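Local coordinates for protein erythromycin dehydratase (Saccharopolyspora erythraea, PDB 3EL6) that probably catalyses the dehydration of a polyketide intermediate during erythromycin biosynthesis, as the dehydratase domain of a modular polyketide synthase, at residues A[43-46]-A[51-54]; A[180-185]-A[237-242]. All coordinates share one frame; numbering follows the deposited sequence.

Contact 1 (A[43-46]-A[51-54]); sequences AVDV and GAVF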
ATOM      1  N   ALA A  43      -6.120   5.319   4.039  1.00 23.74           N
ATOM      2  CA  ALA A  43      -5.357   4.154   4.403  1.00 24.12           C
ATOM      3  C   ALA A  43      -5.719   3.023   3.413  1.00 23.93           C
ATOM      4  O   ALA A  43      -6.896   2.911   2.958  1.00 24.46           O
ATOM      5  CB  ALA A  43      -5.652   3.750   5.814  1.00 25.61           C
ATOM      6  N   VAL A  44      -4.737   2.174   3.112  1.00 22.97           N
ATOM      7  CA  VAL A  44      -4.973   0.999   2.237  1.00 23.78           C
ATOM      8  C   VAL A  44      -4.298  -0.237   2.837  1.00 22.24           C
ATOM      9  O   VAL A  44      -3.090  -0.244   3.031  1.00 21.86           O
ATOM     10  CB  VAL A  44      -4.404   1.206   0.800  1.00 23.64           C
ATOM     11  CG1 VAL A  44      -4.963   0.151  -0.143  1.00 27.75           C
ATOM     12  CG2 VAL A  44      -4.801   2.552   0.319  1.00 28.06           C
ATOM     13  N   ASP A  45      -5.080  -1.282   3.086  1.00 23.12           N
ATOM     14  CA  ASP A  45      -4.536  -2.534   3.593  1.00 23.94           C
ATOM     15  C   ASP A  45      -3.836  -3.324   2.516  1.00 24.59           C
ATOM     16  O   ASP A  45      -4.266  -3.298   1.357  1.00 24.75           O
ATOM     17  CB  ASP A  45      -5.659  -3.400   4.140  1.00 24.26           C
ATOM     18  CG  ASP A  45      -6.205  -2.890   5.448  1.00 30.91           C
ATOM     19  OD1 ASP A  45      -5.477  -2.167   6.158  1.00 33.67           O
ATOM     20  OD2 ASP A  45      -7.381  -3.207   5.759  1.00 37.78           O
ATOM     21  N   VAL A  46      -2.829  -4.088   2.924  1.00 23.34           N
ATOM     22  CA  VAL A  46      -2.168  -5.071   2.069  1.00 23.10           C
ATOM     23  C   VAL A  46      -2.661  -6.409   2.588  1.00 24.92           C
ATOM     24  O   VAL A  46      -2.202  -6.894   3.609  1.00 23.61           O
ATOM     25  CB  VAL A  46      -0.641  -5.012   2.260  1.00 24.16           C
ATOM     26  CG1 VAL A  46       0.053  -6.145   1.419  1.00 26.18           C
ATOM     27  CG2 VAL A  46      -0.135  -3.643   1.881  1.00 26.08           C
ATOM     28  N   GLY A  51      -0.181  -5.844   6.538  1.00 27.27           N
ATOM     29  CA  GLY A  51       0.300  -4.453   6.636  1.00 25.16           C
ATOM     30  C   GLY A  51      -0.639  -3.430   5.995  1.00 22.76           C
ATOM     31  O   GLY A  51      -1.818  -3.713   5.676  1.00 21.53           O
ATOM     32  N   ALA A  52      -0.128  -2.213   5.790  1.00 21.70           N
ATOM     33  CA  ALA A  52      -0.957  -1.167   5.319  1.00 20.71           C
ATOM     34  C   ALA A  52      -0.122   0.014   4.887  1.00 21.34           C
ATOM     35  O   ALA A  52       1.008   0.156   5.350  1.00 22.75           O
ATOM     36  CB  ALA A  52      -1.952  -0.753   6.396  1.00 22.04           C
ATOM     37  N   VAL A  53      -0.669   0.849   3.994  1.00 20.73           N
ATOM     38  CA  VAL A  53      -0.016   2.110   3.631  1.00 21.33           C
ATOM     39  C   VAL A  53      -0.954   3.287   3.938  1.00 21.50           C
ATOM     40  O   VAL A  53      -2.147   3.235   3.635  1.00 21.97           O
ATOM     41  CB  VAL A  53       0.387   2.158   2.120  1.00 21.97           C
ATOM     42  CG1 VAL A  53       1.178   3.449   1.799  1.00 23.15           C
ATOM     43  CG2 VAL A  53       1.198   0.899   1.772  1.00 21.48           C
ATOM     44  N   PHE A  54      -0.398   4.321   4.545  1.00 22.65           N
ATOM     45  CA  PHE A  54      -1.188   5.497   5.016  1.00 23.01           C
ATOM     46  C   PHE A  54      -0.675   6.729   4.335  1.00 25.29           C
ATOM     47  O   PHE A  54       0.562   6.894   4.264  1.00 27.22           O
ATOM     48  CB  PHE A  54      -1.000   5.663   6.565  1.00 21.99           C
ATOM     49  CG  PHE A  54      -1.431   4.455   7.348  1.00 22.76           C
ATOM     50  CD1 PHE A  54      -0.520   3.427   7.657  1.00 21.47           C
ATOM     51  CD2 PHE A  54      -2.776   4.336   7.785  1.00 19.92           C
ATOM     52  CE1 PHE A  54      -0.932   2.273   8.372  1.00 21.31           C
ATOM     53  CE2 PHE A  54      -3.188   3.177   8.510  1.00 22.23           C
ATOM     54  CZ  PHE A  54      -2.259   2.157   8.808  1.00 20.68           C
TER
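Val44 and Val53 face each other as an antiparallel hydrogen-bonded pair, each backbone N reaching the other's O at 2.8 Å. Ala43 with Phe54 and Asp45 with Ala52 form the non-hydrogen-bonded pairs that flank it. Just past them the ladder closes with a third bond, Val46 N to Gly51 O at 3.0 Å; its N-H points almost straight at the oxygen (177°) yet arrives from well above the carbonyl plane.

Take Asp45 outward from the backbone. Its CB lies 4.1 Å from Gly51 O, and CG leaves beside the backbone N, anti to the carbonyl carbon (chi1 -73°). That turn carries OD1 alongside the methyl of the paired residue, Ala52 CB, at 3.8 Å. Against that methyl the touch is only van der Waals; the polar partner of OD1 is Arg33, with which it forms a salt bridge. Further along the same face, Ala43 CB comes up obliquely to the Phe54 ring, 3.5 Å from CD2 and 3.7 Å from CE2.

This is a beta hairpin of strands 40-45 and 52-58. Helix 79-93 covers the face of Ala52 and Phe54, while on the other face Val44 and Val53 meet Arg117 and Val46, respectively, of the second subunit. Strand 114-123 pairs with the other edge of strand 52-58, Ala52 with Val120 and Phe54 with Met118.

Contact 2 (A[180-185]-A[237-242]); sequences DDHYDG and LSLGAL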
ATOM      1  N   ASP A 180      10.046  30.634  34.853  1.00 35.67           N
ATOM      2  CA  ASP A 180       9.842  31.979  34.302  1.00 38.25           C
ATOM      3  C   ASP A 180      10.609  32.308  33.022  1.00 38.31           C
ATOM      4  O   ASP A 180      10.013  32.755  32.022  1.00 38.84           O
ATOM      5  CB  ASP A 180      10.014  33.026  35.409  1.00 39.73           C
ATOM      6  CG  ASP A 180       9.376  32.564  36.698  1.00 45.00           C
ATOM      7  OD1 ASP A 180      10.077  31.989  37.583  1.00 43.27           O
ATOM      8  OD2 ASP A 180       8.129  32.687  36.780  1.00 54.64           O
ATOM      9  N   ASP A 181      11.907  32.112  32.993  1.00 38.00           N
ATOM     10  CA  ASP A 181      12.559  32.429  31.723  1.00 39.14           C
ATOM     11  C   ASP A 181      12.951  31.155  30.972  1.00 36.90           C
ATOM     12  O   ASP A 181      13.915  31.141  30.208  1.00 36.20           O
ATOM     13  CB  ASP A 181      13.786  33.300  31.948  1.00 41.58           C
ATOM     14  CG  ASP A 181      14.674  32.748  33.034  1.00 48.83           C
ATOM     15  OD1 ASP A 181      15.020  31.528  32.934  1.00 55.36           O
ATOM     16  OD2 ASP A 181      14.993  33.526  33.990  1.00 55.89           O
ATOM     17  N   HIS A 182      12.216  30.081  31.224  1.00 35.02           N
ATOM     18  CA  HIS A 182      12.545  28.803  30.565  1.00 33.19           C
ATOM     19  C   HIS A 182      12.541  28.965  29.043  1.00 31.98           C
ATOM     20  O   HIS A 182      13.515  28.623  28.393  1.00 31.99           O
ATOM     21  CB  HIS A 182      11.558  27.699  30.997  1.00 33.23           C
ATOM     22  CG  HIS A 182      11.788  26.395  30.288  1.00 32.41           C
ATOM     23  ND1 HIS A 182      12.828  25.554  30.602  1.00 32.45           N
ATOM     24  CD2 HIS A 182      11.158  25.835  29.224  1.00 32.41           C
ATOM     25  CE1 HIS A 182      12.806  24.497  29.794  1.00 33.45           C
ATOM     26  NE2 HIS A 182      11.799  24.647  28.948  1.00 28.93           N
ATOM     27  N   TYR A 183      11.446  29.487  28.482  1.00 31.17           N
ATOM     28  CA  TYR A 183      11.288  29.559  27.014  1.00 31.99           C
ATOM     29  C   TYR A 183      12.133  30.685  26.419  1.00 34.59           C
ATOM     30  O   TYR A 183      12.634  30.583  25.286  1.00 33.68           O
ATOM     31  CB  TYR A 183       9.803  29.653  26.610  1.00 31.45           C
ATOM     32  CG  TYR A 183       9.086  28.324  26.828  1.00 29.02           C
ATOM     33  CD1 TYR A 183       9.369  27.221  26.001  1.00 26.18           C
ATOM     34  CD2 TYR A 183       8.201  28.149  27.902  1.00 25.63           C
ATOM     35  CE1 TYR A 183       8.760  25.971  26.229  1.00 26.68           C
ATOM     36  CE2 TYR A 183       7.580  26.894  28.140  1.00 26.60           C
ATOM     37  CZ  TYR A 183       7.871  25.825  27.281  1.00 25.69           C
ATOM     38  OH  TYR A 183       7.275  24.632  27.512  1.00 24.64           O
ATOM     39  N   ASP A 184      12.321  31.747  27.214  1.00 36.92           N
ATOM     40  CA  ASP A 184      13.235  32.841  26.837  1.00 40.13           C
ATOM     41  C   ASP A 184      14.644  32.308  26.695  1.00 39.73           C
ATOM     42  O   ASP A 184      15.301  32.525  25.680  1.00 40.99           O
ATOM     43  CB  ASP A 184      13.213  33.969  27.872  1.00 41.46           C
ATOM     44  CG  ASP A 184      11.885  34.712  27.910  1.00 46.10           C
ATOM     45  OD1 ASP A 184      11.238  34.827  26.848  1.00 50.73           O
ATOM     46  OD2 ASP A 184      11.483  35.194  29.018  1.00 52.65           O
ATOM     47  N   GLY A 185      15.114  31.609  27.719  1.00 40.51           N
ATOM     48  CA  GLY A 185      16.407  30.945  27.672  1.00 40.26           C
ATOM     49  C   GLY A 185      16.556  30.082  26.423  1.00 40.90           C
ATOM     50  O   GLY A 185      17.567  30.163  25.698  1.00 40.59           O
ATOM     51  N   LEU A 237      12.685  16.752  29.364  1.00 28.89           N
ATOM     52  CA  LEU A 237      14.092  16.365  29.411  1.00 30.16           C
ATOM     53  C   LEU A 237      14.999  17.580  29.544  1.00 31.73           C
ATOM     54  O   LEU A 237      16.148  17.453  30.006  1.00 33.40           O
ATOM     55  CB  LEU A 237      14.511  15.549  28.173  1.00 28.85           C
ATOM     56  CG  LEU A 237      14.291  14.014  28.333  1.00 31.59           C
ATOM     57  CD1 LEU A 237      12.874  13.650  28.594  1.00 26.73           C
ATOM     58  CD2 LEU A 237      14.835  13.196  27.091  1.00 30.06           C
ATOM     59  N   SER A 238      14.516  18.753  29.136  1.00 32.18           N
ATOM     60  CA  SER A 238      15.310  19.962  29.262  1.00 33.20           C
ATOM     61  C   SER A 238      15.435  20.454  30.716  1.00 34.86           C
ATOM     62  O   SER A 238      16.301  21.285  31.014  1.00 35.28           O
ATOM     63  CB  SER A 238      14.756  21.082  28.371  1.00 34.12           C
ATOM     64  OG  SER A 238      13.582  21.670  28.950  1.00 34.74           O
ATOM     65  N   LEU A 239      14.607  19.931  31.610  1.00 34.55           N
ATOM     66  CA  LEU A 239      14.558  20.408  32.999  1.00 36.05           C
ATOM     67  C   LEU A 239      15.478  19.633  33.953  1.00 38.01           C
ATOM     68  O   LEU A 239      15.629  20.011  35.123  1.00 38.19           O
ATOM     69  CB  LEU A 239      13.128  20.331  33.531  1.00 33.63           C
ATOM     70  CG  LEU A 239      12.084  21.157  32.762  1.00 33.87           C
ATOM     71  CD1 LEU A 239      10.689  20.943  33.349  1.00 29.51           C
ATOM     72  CD2 LEU A 239      12.475  22.636  32.756  1.00 33.19           C
ATOM     73  N   GLY A 240      16.051  18.533  33.469  1.00 39.86           N
ATOM     74  CA  GLY A 240      16.823  17.634  34.324  1.00 43.00           C
ATOM     75  C   GLY A 240      18.308  17.799  34.076  1.00 45.47           C
ATOM     76  O   GLY A 240      18.738  18.778  33.444  1.00 45.40           O
ATOM     77  N   ALA A 241      19.092  16.837  34.556  1.00 48.80           N
ATOM     78  CA  ALA A 241      20.541  16.848  34.338  1.00 52.09           C
ATOM     79  C   ALA A 241      20.844  16.896  32.845  1.00 54.31           C
ATOM     80  O   ALA A 241      21.962  17.187  32.438  1.00 54.85           O
ATOM     81  CB  ALA A 241      21.189  15.626  34.968  1.00 52.08           C
ATOM     82  N   LEU A 242      19.849  16.618  32.011  1.00 56.86           N
ATOM     83  CA  LEU A 242      20.102  16.656  30.566  1.00 59.09           C
ATOM     84  C   LEU A 242      20.224  18.066  30.000  1.00 61.29           C
ATOM     85  O   LEU A 242      21.121  18.331  29.198  1.00 61.91           O
ATOM     86  CB  LEU A 242      19.059  15.843  29.779  1.00 59.05           C
ATOM     87  CG  LEU A 242      19.444  14.392  29.462  1.00 57.27           C
ATOM     88  CD1 LEU A 242      19.841  13.655  30.720  1.00 58.11           C
ATOM     89  CD2 LEU A 242      18.316  13.673  28.753  1.00 55.47           C
TER
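His182 reaches across to Ser238 and Leu239 with the far end of its imidazole, and the packing is tight only there. CG is anti to the backbone N (chi1 176°), which extends the ring away from helix 182-188. CE1 then comes within 3.1 Å of Ser238 OG, which sits at the ring edge near its plane. Leu239 offers one methyl, CD2, at 3.5 Å from the same CE1, its side chain running roughly at a right angle to that of His182. Leu239 also touches Ile177, Leu179 and Ala203. The strongest polar partner of Ser238 OG is the backbone oxygen of Gln235, to which it is hydrogen-bonded. Within its own helix the imidazole also stands over its neighbour: His182 CD2 lies 3.6 Å above the centre of the Tyr183 ring.

Around this spot the contact is loose. The two segments bury just 99 Å² between them, and the acidic side chains of Asp180, Asp181 and Asp184 lie at the surface.

Here a single side chain from a short surface helix bridges to the turn that follows helix 227-235, probably the central helix of the second hotdog in the double hotdog fold.

Following the chain from its N terminus, contact 1 comes first and closes a short loop: four residues separate its segments, and it finishes a hairpin between neighbouring strands. Contact 2 opens much later and spans 51 residues, bringing strands 191-193, 200-206 and 209-215 and helix 227-235 into its loop before residues 237-242 return to helix 182-188. The two loops follow in series, so they neither nest nor cross. Contact 1 lies in what is probably the first hotdog half and contact 2 in the second; the centres of contact 1 and contact 2 are about 40 Å apart. Contact 1 also touches the second subunit, whereas no other chain of the assembly touches contact 2.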